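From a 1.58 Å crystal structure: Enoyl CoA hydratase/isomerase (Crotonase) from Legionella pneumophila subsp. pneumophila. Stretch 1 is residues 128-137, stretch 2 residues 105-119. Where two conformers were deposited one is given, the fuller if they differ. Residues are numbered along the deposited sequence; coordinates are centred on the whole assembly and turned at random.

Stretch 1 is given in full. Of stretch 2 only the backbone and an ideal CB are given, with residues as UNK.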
# COMPACT_ATOMS: atom_id res chain seq x y z
N THR A 128 -9.26 -0.92 14.81
CA THR A 128 -10.67 -0.55 14.92
C THR A 128 -10.86 0.96 15.14
O THR A 128 -11.89 1.52 14.75
CB THR A 128 -11.38 -1.32 16.06
OG1 THR A 128 -10.70 -1.07 17.30
CG2 THR A 128 -11.36 -2.82 15.79
N SER A 129 -9.86 1.60 15.73
CA SER A 129 -9.93 3.03 16.04
C SER A 129 -9.42 3.94 14.92
O SER A 129 -9.44 5.17 15.07
CB SER A 129 -9.20 3.32 17.36
OG SER A 129 -9.89 2.76 18.46
N ALA A 130 -8.96 3.36 13.80
CA ALA A 130 -8.46 4.15 12.66
C ALA A 130 -9.57 5.01 12.03
O ALA A 130 -10.74 4.62 12.04
CB ALA A 130 -7.84 3.24 11.60
N ARG A 131 -9.19 6.19 11.53
CA ARG A 131 -10.14 7.07 10.85
C ARG A 131 -9.48 7.64 9.61
O ARG A 131 -8.26 7.81 9.56
CB ARG A 131 -10.62 8.22 11.74
CG ARG A 131 -11.23 7.82 13.07
CD ARG A 131 -10.28 8.23 14.16
NE ARG A 131 -9.77 9.58 13.91
CZ ARG A 131 -8.89 10.22 14.67
NH1 ARG A 131 -8.51 11.44 14.34
NH2 ARG A 131 -8.40 9.65 15.76
N PHE A 132 -10.30 7.91 8.60
CA PHE A 132 -9.79 8.37 7.31
C PHE A 132 -10.51 9.63 6.87
O PHE A 132 -11.65 9.87 7.26
CB PHE A 132 -10.03 7.28 6.25
CG PHE A 132 -9.29 6.00 6.51
CD1 PHE A 132 -9.83 5.05 7.37
CD2 PHE A 132 -8.07 5.75 5.89
CE1 PHE A 132 -9.13 3.84 7.62
CE2 PHE A 132 -7.37 4.56 6.13
CZ PHE A 132 -7.92 3.61 6.98
N CYS A 133 -9.84 10.43 6.05
CA CYS A 133 -10.46 11.64 5.52
C CYS A 133 -9.72 12.15 4.30
O CYS A 133 -8.49 12.23 4.30
CB CYS A 133 -10.48 12.73 6.59
SG CYS A 133 -11.39 14.22 6.14
N PHE A 134 -10.47 12.53 3.27
CA PHE A 134 -9.92 13.30 2.14
C PHE A 134 -10.33 14.75 2.34
O PHE A 134 -11.41 15.18 1.90
CB PHE A 134 -10.41 12.74 0.80
CG PHE A 134 -10.27 11.25 0.69
CD1 PHE A 134 -9.01 10.65 0.69
CD2 PHE A 134 -11.40 10.44 0.61
CE1 PHE A 134 -8.88 9.26 0.61
CE2 PHE A 134 -11.27 9.05 0.53
CZ PHE A 134 -10.02 8.46 0.53
N SER A 135 -9.48 15.51 3.03
CA SER A 135 -9.86 16.81 3.58
C SER A 135 -9.67 18.00 2.64
O SER A 135 -10.02 19.13 3.00
CB SER A 135 -9.09 17.06 4.89
OG SER A 135 -7.70 16.89 4.68
N GLU A 136 -9.14 17.76 1.44
CA GLU A 136 -8.64 18.84 0.56
C GLU A 136 -9.64 19.93 0.22
O GLU A 136 -9.28 21.11 0.19
CB GLU A 136 -8.04 18.25 -0.73
CG GLU A 136 -6.68 17.54 -0.53
CD GLU A 136 -6.77 16.15 0.12
OE1 GLU A 136 -7.87 15.60 0.35
OE2 GLU A 136 -5.69 15.57 0.40
N VAL A 137 -10.91 19.58 -0.01
CA VAL A 137 -11.88 20.60 -0.42
C VAL A 137 -12.15 21.65 0.68
O VAL A 137 -12.64 22.74 0.39
CB VAL A 137 -13.23 20.03 -0.96
CG1 VAL A 137 -13.01 19.20 -2.24
CG2 VAL A 137 -14.00 19.24 0.12
N UNK A 105 -0.42 -0.52 7.04
CA UNK A 105 -0.91 -0.85 8.38
C UNK A 105 -1.27 0.49 9.03
O UNK A 105 -0.38 1.32 9.26
CB UNK A 105 0.12 -1.63 9.20
N UNK A 106 -2.56 0.70 9.28
CA UNK A 106 -3.06 2.03 9.65
C UNK A 106 -3.68 2.06 11.04
O UNK A 106 -4.70 1.39 11.29
CB UNK A 106 -4.09 2.50 8.62
N UNK A 107 -3.09 2.87 11.92
CA UNK A 107 -3.64 3.17 13.24
C UNK A 107 -4.02 4.66 13.29
O UNK A 107 -3.44 5.49 12.59
CB UNK A 107 -2.64 2.82 14.34
N UNK A 108 -5.00 4.98 14.12
CA UNK A 108 -5.37 6.40 14.30
C UNK A 108 -5.77 7.08 13.00
O UNK A 108 -6.33 6.46 12.09
CB UNK A 108 -4.21 7.17 14.93
N UNK A 109 -5.47 8.37 12.90
CA UNK A 109 -5.87 9.16 11.73
C UNK A 109 -4.98 8.93 10.52
O UNK A 109 -3.74 8.92 10.64
CB UNK A 109 -5.86 10.65 12.08
N UNK A 110 -5.61 8.73 9.37
CA UNK A 110 -4.94 8.73 8.07
C UNK A 110 -5.68 9.75 7.23
O UNK A 110 -6.69 9.43 6.59
CB UNK A 110 -4.93 7.35 7.41
N UNK A 111 -5.22 11.00 7.30
CA UNK A 111 -5.91 12.13 6.68
C UNK A 111 -5.08 12.66 5.52
O UNK A 111 -3.90 12.97 5.69
CB UNK A 111 -6.17 13.24 7.70
N UNK A 112 -5.69 12.76 4.34
CA UNK A 112 -5.01 13.35 3.18
C UNK A 112 -4.13 12.34 2.47
O UNK A 112 -4.56 11.23 2.17
CB UNK A 112 -4.17 14.55 3.61
N UNK A 113 -2.88 12.73 2.23
CA UNK A 113 -1.93 11.83 1.57
C UNK A 113 -1.84 10.45 2.20
O UNK A 113 -1.72 9.45 1.48
CB UNK A 113 -0.54 12.47 1.57
N UNK A 114 -1.88 10.37 3.53
CA UNK A 114 -1.80 9.10 4.24
C UNK A 114 -2.92 8.13 3.87
O UNK A 114 -2.69 6.92 3.73
CB UNK A 114 -1.82 9.35 5.75
N UNK A 115 -4.13 8.66 3.71
CA UNK A 115 -5.25 7.83 3.26
C UNK A 115 -4.99 7.30 1.86
O UNK A 115 -5.37 6.17 1.51
CB UNK A 115 -6.56 8.62 3.29
N UNK A 116 -4.33 8.12 1.04
CA UNK A 116 -3.94 7.67 -0.30
C UNK A 116 -2.96 6.51 -0.27
O UNK A 116 -3.06 5.60 -1.10
CB UNK A 116 -3.33 8.83 -1.08
N UNK A 117 -2.00 6.53 0.65
CA UNK A 117 -1.04 5.43 0.74
C UNK A 117 -1.72 4.08 0.95
O UNK A 117 -1.32 3.08 0.34
CB UNK A 117 -0.05 5.69 1.88
N UNK A 118 -2.76 4.06 1.79
CA UNK A 118 -3.54 2.85 2.02
C UNK A 118 -4.15 2.34 0.72
O UNK A 118 -4.16 1.15 0.46
CB UNK A 118 -4.64 3.11 3.05
N UNK A 119 -4.65 3.25 -0.12
CA UNK A 119 -5.24 2.87 -1.40
C UNK A 119 -4.21 2.40 -2.44
O UNK A 119 -4.51 1.56 -3.28
CB UNK A 119 -6.03 4.06 -1.96

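Position 105 lies in a strand, and its ideal CB has nothing of stretch 1 within 5.5 Å. Many residues would suit it; it is M105, which makes no contact here.

At position 106 CA-to-CB points toward stretch 1, with the ideal CB 4.3 Å from F132 CZ and 4.8 Å from A130 CB. A small or medium apolar side chain fits, and the extended backbone favours a beta-branched one. It is V106, whose CG1 lies 3.9 Å from F132 CZ and 4.2 Å from A130 CB.

Position 107 points away and stretch 1 sets no demand, so polar residues are as acceptable as others. It is Q107, and its NE2 is hydrogen-bonded elsewhere in the structure.

Position 108 has phi 57° and psi -147°, a combination that favours glycine. Its carbonyl accepts a hydrogen bond from the backbone, R131 N to the O of 108 at 2.9 Å, which any residue could supply. The residue is G108, leaving the chain free to adopt this turn as the parallel pairing begins.

Position 109 bridges R131, and both side chains leave on the same face of the sheet. The ideal CB is already 3.6 Å from R131 NH1, so a small side chain suits the space under the guanidinium, although a polar one could be imagined. A109 places its CB over one face of that group.

Position 110 pairs with F132 on the other face. Its ideal CB is 3.8 Å from F132 CD2 and 4.0 Å from R131 O, which argues for something small and apolar. A110 fits, its CB packing against the ring. Its backbone serves both neighbours: A110 N donates to R131 O at 2.8 Å, and C133 N donates weakly to A110 O at 3.3 Å.

Position 111 returns to the face of R131 and C133. With the ideal CB 4.2 Å from C133 O, there is room for a long side chain to reach between the two, and aromatic or large aliphatic residues would serve. F111 is deposited; with chi1 in m, its CD1 comes 3.5 Å from C133 CB and its CZ lies 3.6 Å from R131 NH1, near the guanidinium plane.

Position 112 combines phi 83° with psi -130°, again favouring glycine, and an ideal CB would sit 3.7 Å from E136 OE2. It is G112, at the N-cap position; G112 N donates to C133 O at 2.8 Å, closing the ladder just before the helix.

Positions 113, 114 and 116 offer no pocket, but at 116 a CB would be crowded by the carbonyl oxygen of 113. All three are glycines: G113, G114 and G116.

Position 115 points toward stretch 1, its ideal CB 3.6 Å from F134 CE1 and 4.2 Å from F132 CD2. Only a small apolar group looks comfortable; A115 touches both rings, meeting F132 at its edge.

Positions 117 and 119 are out of reach: L117 and A119. Position 118 points toward F132, and a small apolar residue suits it. A118 CB lies 4.4 Å from F132 CE2.

Stretch 2 105-119: MVQGAAFGGGAGLAA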
# COMPACT_ATOMS: atom_id res chain seq x y z
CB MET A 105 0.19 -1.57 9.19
CG MET A 105 -0.15 -1.86 10.65
SD MET A 105 1.20 -2.61 11.63
CE MET A 105 1.31 -1.44 12.96
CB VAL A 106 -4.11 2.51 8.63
CG1 VAL A 106 -4.62 3.90 9.00
CG2 VAL A 106 -3.55 2.50 7.20
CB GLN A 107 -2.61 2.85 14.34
CG GLN A 107 -1.66 4.02 14.76
CD GLN A 107 -0.55 4.37 13.75
OE1 GLN A 107 -0.52 3.89 12.60
NE2 GLN A 107 0.39 5.23 14.19
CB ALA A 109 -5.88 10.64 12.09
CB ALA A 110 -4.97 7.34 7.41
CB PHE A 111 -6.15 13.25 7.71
CG PHE A 111 -7.14 12.91 8.81
CD1 PHE A 111 -7.93 11.75 8.78
CD2 PHE A 111 -7.29 13.78 9.89
CE1 PHE A 111 -8.84 11.47 9.80
CE2 PHE A 111 -8.20 13.51 10.92
CZ PHE A 111 -8.98 12.35 10.87
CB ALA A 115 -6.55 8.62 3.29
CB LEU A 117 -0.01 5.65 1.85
CG LEU A 117 0.94 6.83 1.74
CD1 LEU A 117 1.97 6.71 2.86
CD2 LEU A 117 1.65 6.90 0.37
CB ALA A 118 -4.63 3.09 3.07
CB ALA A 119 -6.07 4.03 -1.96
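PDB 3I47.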